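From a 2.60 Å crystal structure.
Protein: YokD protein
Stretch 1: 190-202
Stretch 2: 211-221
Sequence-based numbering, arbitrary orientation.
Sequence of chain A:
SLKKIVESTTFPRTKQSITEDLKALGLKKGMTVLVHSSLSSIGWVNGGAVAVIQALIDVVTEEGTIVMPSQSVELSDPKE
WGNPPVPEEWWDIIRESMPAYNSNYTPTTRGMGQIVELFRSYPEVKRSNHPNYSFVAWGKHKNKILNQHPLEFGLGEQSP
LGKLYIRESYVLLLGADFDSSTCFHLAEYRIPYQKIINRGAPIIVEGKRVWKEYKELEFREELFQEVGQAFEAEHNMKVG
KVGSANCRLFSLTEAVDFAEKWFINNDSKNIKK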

ATOM      1  N   ARG A 190      15.353  28.285   7.492  1.00 33.56           N
ATOM      2  CA  ARG A 190      16.637  28.939   7.710  1.00 33.52           C
ATOM      3  C   ARG A 190      16.730  30.282   6.977  1.00 33.33           C
ATOM      4  O   ARG A 190      17.826  30.806   6.776  1.00 32.35           O
ATOM      5  CB  ARG A 190      17.755  27.996   7.250  1.00 33.48           C
ATOM      6  CG  ARG A 190      17.686  26.644   7.942  1.00 35.55           C
ATOM      7  CD  ARG A 190      18.695  25.614   7.450  1.00 34.49           C
ATOM      8  NE  ARG A 190      18.786  24.504   8.401  1.00 34.88           N
ATOM      9  CZ  ARG A 190      19.534  23.415   8.248  1.00 36.39           C
ATOM     10  NH1 ARG A 190      20.279  23.258   7.163  1.00 37.18           N
ATOM     11  NH2 ARG A 190      19.547  22.489   9.196  1.00 34.12           N
ATOM     12  N   ILE A 191      15.578  30.838   6.594  1.00 32.04           N
ATOM     13  CA  ILE A 191      15.528  32.111   5.872  1.00 31.09           C
ATOM     14  C   ILE A 191      14.659  33.171   6.553  1.00 32.73           C
ATOM     15  O   ILE A 191      13.790  32.845   7.357  1.00 36.93           O
ATOM     16  CB  ILE A 191      15.027  31.918   4.428  1.00 29.60           C
ATOM     17  CG1 ILE A 191      13.587  31.405   4.421  1.00 25.91           C
ATOM     18  CG2 ILE A 191      15.969  30.982   3.691  1.00 29.34           C
ATOM     19  CD1 ILE A 191      12.849  31.660   3.120  1.00 23.54           C
ATOM     20  N   PRO A 192      14.889  34.458   6.237  1.00 32.05           N
ATOM     21  CA  PRO A 192      14.155  35.602   6.802  1.00 32.28           C
ATOM     22  C   PRO A 192      12.642  35.565   6.608  1.00 32.58           C
ATOM     23  O   PRO A 192      11.869  35.901   7.508  1.00 33.92           O
ATOM     24  CB  PRO A 192      14.793  36.798   6.105  1.00 30.82           C
ATOM     25  CG  PRO A 192      16.196  36.329   5.896  1.00 30.38           C
ATOM     26  CD  PRO A 192      16.000  34.926   5.393  1.00 31.56           C
ATOM     27  N   TYR A 193      12.225  35.160   5.419  1.00 31.59           N
ATOM     28  CA  TYR A 193      10.821  35.073   5.113  1.00 30.65           C
ATOM     29  C   TYR A 193      10.174  33.902   5.837  1.00 32.20           C
ATOM     30  O   TYR A 193      10.753  32.826   5.920  1.00 34.42           O
ATOM     31  CB  TYR A 193      10.641  34.910   3.618  1.00 28.10           C
ATOM     32  CG  TYR A 193       9.223  34.627   3.240  1.00 30.77           C
ATOM     33  CD1 TYR A 193       8.229  35.577   3.447  1.00 31.04           C
ATOM     34  CD2 TYR A 193       8.860  33.391   2.712  1.00 30.51           C
ATOM     35  CE1 TYR A 193       6.902  35.310   3.142  1.00 32.15           C
ATOM     36  CE2 TYR A 193       7.542  33.108   2.400  1.00 31.67           C
ATOM     37  CZ  TYR A 193       6.559  34.071   2.619  1.00 33.03           C
ATOM     38  OH  TYR A 193       5.235  33.799   2.340  1.00 33.23           O
ATOM     39  N   GLN A 194       8.972  34.118   6.359  1.00 34.22           N
ATOM     40  CA  GLN A 194       8.231  33.071   7.066  1.00 35.40           C
ATOM     41  C   GLN A 194       6.767  33.368   7.280  1.00 34.81           C
ATOM     42  O   GLN A 194       6.431  34.195   8.106  1.00 36.92           O
ATOM     43  CB  GLN A 194       8.829  32.804   8.442  1.00 35.79           C
ATOM     44  CG  GLN A 194       9.910  31.766   8.468  1.00 37.57           C
ATOM     45  CD  GLN A 194      10.252  31.319   9.872  1.00 36.16           C
ATOM     46  OE1 GLN A 194      11.062  30.420  10.052  1.00 38.54           O
ATOM     47  NE2 GLN A 194       9.639  31.945  10.871  1.00 31.86           N
ATOM     48  N   LYS A 195       5.898  32.696   6.539  1.00 34.65           N
ATOM     49  CA  LYS A 195       4.464  32.876   6.727  1.00 36.10           C
ATOM     50  C   LYS A 195       4.034  31.705   7.602  1.00 36.05           C
ATOM     51  O   LYS A 195       4.094  30.552   7.189  1.00 34.84           O
ATOM     52  CB  LYS A 195       3.722  32.848   5.393  1.00 37.59           C
ATOM     53  CG  LYS A 195       2.223  33.082   5.497  1.00 36.78           C
ATOM     54  CD  LYS A 195       1.595  32.971   4.113  1.00 39.53           C
ATOM     55  CE  LYS A 195       0.147  33.427   4.102  1.00 39.53           C
ATOM     56  NZ  LYS A 195      -0.690  32.722   5.117  1.00 40.07           N
ATOM     57  N   ILE A 196       3.628  32.023   8.825  1.00 37.57           N
ATOM     58  CA  ILE A 196       3.213  31.036   9.805  1.00 37.27           C
ATOM     59  C   ILE A 196       1.713  30.782   9.825  1.00 38.95           C
ATOM     60  O   ILE A 196       0.935  31.659  10.194  1.00 38.63           O
ATOM     61  CB  ILE A 196       3.655  31.469  11.205  1.00 35.55           C
ATOM     62  CG1 ILE A 196       5.173  31.459  11.271  1.00 32.39           C
ATOM     63  CG2 ILE A 196       3.027  30.573  12.261  1.00 34.76           C
ATOM     64  CD1 ILE A 196       5.703  31.636  12.655  1.00 35.33           C
ATOM     65  N   ILE A 197       1.324  29.572   9.426  1.00 40.96           N
ATOM     66  CA  ILE A 197      -0.076  29.175   9.411  1.00 43.16           C
ATOM     67  C   ILE A 197      -0.398  28.238  10.570  1.00 45.28           C
ATOM     68  O   ILE A 197       0.490  27.646  11.183  1.00 46.64           O
ATOM     69  CB  ILE A 197      -0.466  28.483   8.082  1.00 43.98           C
ATOM     70  CG1 ILE A 197       0.497  27.346   7.772  1.00 44.81           C
ATOM     71  CG2 ILE A 197      -0.480  29.490   6.961  1.00 45.01           C
ATOM     72  CD1 ILE A 197       0.176  26.608   6.480  1.00 45.81           C
ATOM     73  N   ASN A 198      -1.684  28.127  10.873  1.00 48.20           N
ATOM     74  CA  ASN A 198      -2.166  27.281  11.955  1.00 49.03           C
ATOM     75  C   ASN A 198      -2.756  26.054  11.310  1.00 49.83           C
ATOM     76  O   ASN A 198      -3.628  26.169  10.449  1.00 49.19           O
ATOM     77  CB  ASN A 198      -3.254  28.004  12.745  1.00 50.17           C
ATOM     78  CG  ASN A 198      -2.733  29.223  13.471  1.00 52.68           C
ATOM     79  OD1 ASN A 198      -2.066  29.107  14.499  1.00 56.37           O
ATOM     80  ND2 ASN A 198      -3.020  30.402  12.931  1.00 53.85           N
ATOM     81  N   ARG A 199      -2.266  24.885  11.703  1.00 50.31           N
ATOM     82  CA  ARG A 199      -2.775  23.641  11.150  1.00 50.23           C
ATOM     83  C   ARG A 199      -3.394  22.778  12.246  1.00 50.27           C
ATOM     84  O   ARG A 199      -3.186  23.008  13.444  1.00 50.34           O
ATOM     85  CB  ARG A 199      -1.662  22.870  10.431  1.00 49.43           C
ATOM     86  CG  ARG A 199      -1.254  23.462   9.106  1.00 51.80           C
ATOM     87  CD  ARG A 199       0.022  22.832   8.578  1.00 53.09           C
ATOM     88  NE  ARG A 199      -0.167  21.475   8.080  1.00 57.57           N
ATOM     89  CZ  ARG A 199      -0.813  21.170   6.956  1.00 61.07           C
ATOM     90  NH1 ARG A 199      -1.333  22.131   6.205  1.00 63.23           N
ATOM     91  NH2 ARG A 199      -0.942  19.905   6.578  1.00 61.70           N
ATOM     92  N   GLY A 200      -4.173  21.793  11.826  1.00 50.36           N
ATOM     93  CA  GLY A 200      -4.807  20.910  12.781  1.00 51.87           C
ATOM     94  C   GLY A 200      -4.858  19.488  12.263  1.00 51.35           C
ATOM     95  O   GLY A 200      -4.929  19.265  11.050  1.00 51.12           O
ATOM     96  N   ALA A 201      -4.824  18.525  13.175  1.00 50.81           N
ATOM     97  CA  ALA A 201      -4.869  17.131  12.777  1.00 52.01           C
ATOM     98  C   ALA A 201      -5.271  16.190  13.896  1.00 51.52           C
ATOM     99  O   ALA A 201      -5.105  16.497  15.072  1.00 52.10           O
ATOM    100  CB  ALA A 201      -3.511  16.706  12.221  1.00 50.18           C
ATOM    101  N   PRO A 202      -5.831  15.028  13.529  1.00 51.69           N
ATOM    102  CA  PRO A 202      -6.263  13.996  14.471  1.00 53.13           C
ATOM    103  C   PRO A 202      -5.021  13.313  15.040  1.00 54.81           C
ATOM    104  O   PRO A 202      -4.128  12.916  14.302  1.00 54.64           O
ATOM    105  CB  PRO A 202      -7.076  13.054  13.591  1.00 52.22           C
ATOM    106  CG  PRO A 202      -7.620  13.963  12.550  1.00 51.97           C
ATOM    107  CD  PRO A 202      -6.421  14.789  12.204  1.00 50.82           C
ATOM    108  N   TRP A 211      -8.179  15.988  18.536  1.00 60.88           N
ATOM    109  CA  TRP A 211      -7.877  16.928  17.452  1.00 59.64           C
ATOM    110  C   TRP A 211      -6.987  18.048  17.982  1.00 59.05           C
ATOM    111  O   TRP A 211      -7.406  18.828  18.829  1.00 57.89           O
ATOM    112  CB  TRP A 211      -9.161  17.522  16.856  1.00 58.18           C
ATOM    113  CG  TRP A 211      -8.884  18.519  15.765  1.00 57.80           C
ATOM    114  CD1 TRP A 211      -8.501  19.817  15.927  1.00 56.55           C
ATOM    115  CD2 TRP A 211      -8.880  18.275  14.343  1.00 57.83           C
ATOM    116  NE1 TRP A 211      -8.255  20.397  14.704  1.00 56.30           N
ATOM    117  CE2 TRP A 211      -8.479  19.477  13.715  1.00 56.74           C
ATOM    118  CE3 TRP A 211      -9.175  17.157  13.540  1.00 56.55           C
ATOM    119  CZ2 TRP A 211      -8.364  19.596  12.321  1.00 56.79           C
ATOM    120  CZ3 TRP A 211      -9.059  17.276  12.149  1.00 56.57           C
ATOM    121  CH2 TRP A 211      -8.655  18.492  11.557  1.00 57.04           C
ATOM    122  N   LYS A 212      -5.764  18.123  17.471  1.00 59.35           N
ATOM    123  CA  LYS A 212      -4.804  19.114  17.927  1.00 60.88           C
ATOM    124  C   LYS A 212      -4.404  20.140  16.887  1.00 61.43           C
ATOM    125  O   LYS A 212      -4.360  19.847  15.695  1.00 61.23           O
ATOM    126  CB  LYS A 212      -3.545  18.410  18.438  1.00 60.53           C
ATOM    127  CG  LYS A 212      -2.531  19.358  19.001  1.00 63.65           C
ATOM    128  CD  LYS A 212      -1.303  18.632  19.477  1.00 68.00           C
ATOM    129  CE  LYS A 212      -0.208  19.620  19.884  1.00 71.17           C
ATOM    130  NZ  LYS A 212       1.072  18.939  20.281  1.00 72.51           N
ATOM    131  N   GLU A 213      -4.121  21.353  17.352  1.00 61.86           N
ATOM    132  CA  GLU A 213      -3.703  22.425  16.462  1.00 61.52           C
ATOM    133  C   GLU A 213      -2.244  22.765  16.711  1.00 59.23           C
ATOM    134  O   GLU A 213      -1.791  22.849  17.853  1.00 58.88           O
ATOM    135  CB  GLU A 213      -4.552  23.667  16.674  1.00 64.97           C
ATOM    136  CG  GLU A 213      -5.940  23.554  16.102  1.00 70.42           C
ATOM    137  CD  GLU A 213      -6.678  24.874  16.157  1.00 74.52           C
ATOM    138  OE1 GLU A 213      -6.266  25.754  16.958  1.00 75.25           O
ATOM    139  OE2 GLU A 213      -7.671  25.023  15.411  1.00 75.47           O
ATOM    140  N   TYR A 214      -1.506  22.949  15.628  1.00 56.38           N
ATOM    141  CA  TYR A 214      -0.097  23.272  15.720  1.00 53.88           C
ATOM    142  C   TYR A 214       0.248  24.318  14.661  1.00 53.10           C
ATOM    143  O   TYR A 214      -0.524  24.553  13.712  1.00 52.90           O
ATOM    144  CB  TYR A 214       0.739  21.998  15.529  1.00 53.31           C
ATOM    145  CG  TYR A 214       0.522  21.295  14.203  1.00 52.34           C
ATOM    146  CD1 TYR A 214       1.539  21.242  13.250  1.00 52.20           C
ATOM    147  CD2 TYR A 214      -0.703  20.706  13.894  1.00 51.74           C
ATOM    148  CE1 TYR A 214       1.347  20.622  12.024  1.00 52.62           C
ATOM    149  CE2 TYR A 214      -0.909  20.083  12.666  1.00 51.69           C
ATOM    150  CZ  TYR A 214       0.123  20.046  11.735  1.00 52.53           C
ATOM    151  OH  TYR A 214      -0.060  19.437  10.518  1.00 51.47           O
ATOM    152  N   LYS A 215       1.404  24.952  14.831  1.00 50.32           N
ATOM    153  CA  LYS A 215       1.844  25.970  13.894  1.00 49.46           C
ATOM    154  C   LYS A 215       2.774  25.345  12.867  1.00 47.73           C
ATOM    155  O   LYS A 215       3.485  24.385  13.167  1.00 47.48           O
ATOM    156  CB  LYS A 215       2.535  27.110  14.645  1.00 52.34           C
ATOM    157  CG  LYS A 215       1.590  27.873  15.577  1.00 53.80           C
ATOM    158  CD  LYS A 215       2.279  29.039  16.281  1.00 56.56           C
ATOM    159  CE  LYS A 215       1.281  29.851  17.106  1.00 57.00           C
ATOM    160  NZ  LYS A 215       0.111  30.271  16.285  1.00 56.37           N
ATOM    161  N   GLU A 216       2.754  25.893  11.656  1.00 44.44           N
ATOM    162  CA  GLU A 216       3.564  25.382  10.565  1.00 41.80           C
ATOM    163  C   GLU A 216       3.831  26.458   9.519  1.00 41.55           C
ATOM    164  O   GLU A 216       3.052  27.395   9.375  1.00 42.65           O
ATOM    165  CB  GLU A 216       2.829  24.224   9.896  1.00 41.92           C
ATOM    166  CG  GLU A 216       3.644  23.516   8.850  1.00 42.34           C
ATOM    167  CD  GLU A 216       4.824  22.812   9.466  1.00 43.51           C
ATOM    168  OE1 GLU A 216       4.621  21.712  10.031  1.00 41.30           O
ATOM    169  OE2 GLU A 216       5.942  23.371   9.405  1.00 41.83           O
ATOM    170  N   LEU A 217       4.917  26.320   8.774  1.00 40.36           N
ATOM    171  CA  LEU A 217       5.224  27.284   7.728  1.00 40.71           C
ATOM    172  C   LEU A 217       4.351  27.035   6.485  1.00 41.29           C
ATOM    173  O   LEU A 217       3.972  25.895   6.190  1.00 41.78           O
ATOM    174  CB  LEU A 217       6.700  27.186   7.338  1.00 40.57           C
ATOM    175  CG  LEU A 217       7.696  27.489   8.449  1.00 40.62           C
ATOM    176  CD1 LEU A 217       9.106  27.457   7.898  1.00 39.10           C
ATOM    177  CD2 LEU A 217       7.374  28.858   9.045  1.00 41.78           C
ATOM    178  N   GLU A 218       4.008  28.098   5.769  1.00 41.73           N
ATOM    179  CA  GLU A 218       3.213  27.937   4.562  1.00 42.57           C
ATOM    180  C   GLU A 218       4.243  27.812   3.456  1.00 41.34           C
ATOM    181  O   GLU A 218       4.675  28.797   2.871  1.00 43.08           O
ATOM    182  CB  GLU A 218       2.306  29.146   4.319  1.00 43.12           C
ATOM    183  CG  GLU A 218       1.502  28.999   3.053  1.00 47.47           C
ATOM    184  CD  GLU A 218       0.472  30.088   2.854  1.00 51.23           C
ATOM    185  OE1 GLU A 218      -0.348  30.317   3.769  1.00 53.13           O
ATOM    186  OE2 GLU A 218       0.470  30.702   1.767  1.00 52.62           O
ATOM    187  N   PHE A 219       4.641  26.582   3.191  1.00 40.18           N
ATOM    188  CA  PHE A 219       5.661  26.291   2.201  1.00 39.55           C
ATOM    189  C   PHE A 219       5.443  26.858   0.820  1.00 38.70           C
ATOM    190  O   PHE A 219       4.325  27.119   0.416  1.00 39.66           O
ATOM    191  CB  PHE A 219       5.843  24.785   2.115  1.00 36.86           C
ATOM    192  CG  PHE A 219       6.145  24.152   3.438  1.00 37.44           C
ATOM    193  CD1 PHE A 219       5.477  23.007   3.849  1.00 39.06           C
ATOM    194  CD2 PHE A 219       7.095  24.707   4.278  1.00 36.04           C
ATOM    195  CE1 PHE A 219       5.750  22.432   5.075  1.00 37.80           C
ATOM    196  CE2 PHE A 219       7.373  24.142   5.499  1.00 35.85           C
ATOM    197  CZ  PHE A 219       6.699  23.001   5.901  1.00 36.51           C
ATOM    198  N   ARG A 220       6.546  27.045   0.105  1.00 38.14           N
ATOM    199  CA  ARG A 220       6.535  27.565  -1.256  1.00 36.99           C
ATOM    200  C   ARG A 220       7.149  26.522  -2.187  1.00 37.33           C
ATOM    201  O   ARG A 220       7.998  26.835  -3.025  1.00 36.38           O
ATOM    202  CB  ARG A 220       7.340  28.861  -1.340  1.00 35.36           C
ATOM    203  CG  ARG A 220       6.726  30.029  -0.587  1.00 35.83           C
ATOM    204  CD  ARG A 220       7.540  31.275  -0.779  1.00 33.74           C
ATOM    205  NE  ARG A 220       8.784  31.238  -0.025  1.00 36.90           N
ATOM    206  CZ  ARG A 220       9.806  32.059  -0.234  1.00 36.69           C
ATOM    207  NH1 ARG A 220       9.730  32.979  -1.186  1.00 35.70           N
ATOM    208  NH2 ARG A 220      10.893  31.982   0.528  1.00 38.53           N
ATOM    209  N   GLU A 221       6.704  25.279  -2.039  1.00 36.44           N
ATOM    210  CA  GLU A 221       7.222  24.199  -2.857  1.00 36.02           C
ATOM    211  C   GLU A 221       7.109  24.456  -4.368  1.00 34.01           C
ATOM    212  O   GLU A 221       7.796  23.809  -5.160  1.00 33.02           O
ATOM    213  CB  GLU A 221       6.534  22.880  -2.483  1.00 37.15           C
ATOM    214  CG  GLU A 221       5.102  22.719  -2.964  1.00 45.25           C
ATOM    215  CD  GLU A 221       4.053  22.981  -1.884  1.00 50.43           C
ATOM    216  OE1 GLU A 221       4.421  23.054  -0.690  1.00 51.13           O
ATOM    217  OE2 GLU A 221       2.855  23.099  -2.237  1.00 53.07           O
TER
HETATM  218  O   HOH W   1       6.727  30.075   5.324  1.00 36.22           O

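Strands 196-201 and 212-217 of YokD protein run antiparallel, and 1074 Å² of surface is buried between the two stretches, counting both sides. Arg-199, Glu-218 and Tyr-214 have the most area covered by the opposite stretch. Arg-199 and Tyr-214 form a hydrogen-bonded pair in the middle of the ladder: Arg-199 N donates to Tyr-214 O at 2.7 Å, and Tyr-214 N returns a bond to Arg-199 O at 2.8 Å. Their side chains leave the same face of the sheet, so the arginine lies against the tyrosine ring. Arg-199 CB sits 3.9 Å from the centroid of the Tyr-214 ring, 26° off the normal, a CH-pi contact over the ring face. Further out, Arg-199 NE hydrogen-bonds to Tyr-214 OH at 3.2 Å, with the hydroxyl near the plane of the guanidinium; the place of that oxygen is less sure than the rest. The arginine also reaches along the face to Glu-216, where Arg-199 CD packs 3.4 Å from Glu-216 CB. The edge of the tyrosine ring meets Ala-201, whose N lies near the ring plane, with Tyr-214 CE2 4.3 Å from Ala-201 CB.

Glu-218 lies just past the end of its strand, yet it continues the pairing. Glu-218 N donates to Lys-195 O at 2.8 Å, and the extended side chains of the two residues meet in a salt bridge, Lys-195 NZ to Glu-218 OE1, also 2.8 Å. The same carboxylate oxygen, Glu-218 OE1, lies 3.3 Å from Ile-197 CG2, so the charged pair borders an aliphatic side chain. Water 1 accepts from Lys-195 N at 3.0 Å and donates a weak bond to Glu-218 O at 3.4 Å.

Between these centres, Ile-197 N bonds to Glu-216 O at 2.8 Å and Glu-216 N to Ile-197 O at 2.9 Å. The face opposite Arg-199 and Tyr-214 carries Asn-198 and Lys-215, joined where Lys-215 NZ donates to Asn-198 OD1 at 3.0 Å, and the apolar contact of Ile-196 CG1 with Leu-217 CD2 at 4.1 Å. At Gly-200 the backbones come close: its CA is 4.1 Å from Glu-213 CA and makes a CA-H...O contact with Lys-212 O at 3.1 Å. An ideal CB here would lie 2.8 Å from Trp-211 NE1, a clash, so the bare glycine leaves room for the indole. Trp-211 CZ2 approaches Gly-200 C to 3.5 Å, and Trp-211 CZ3 packs 3.6 Å from Pro-202 CD.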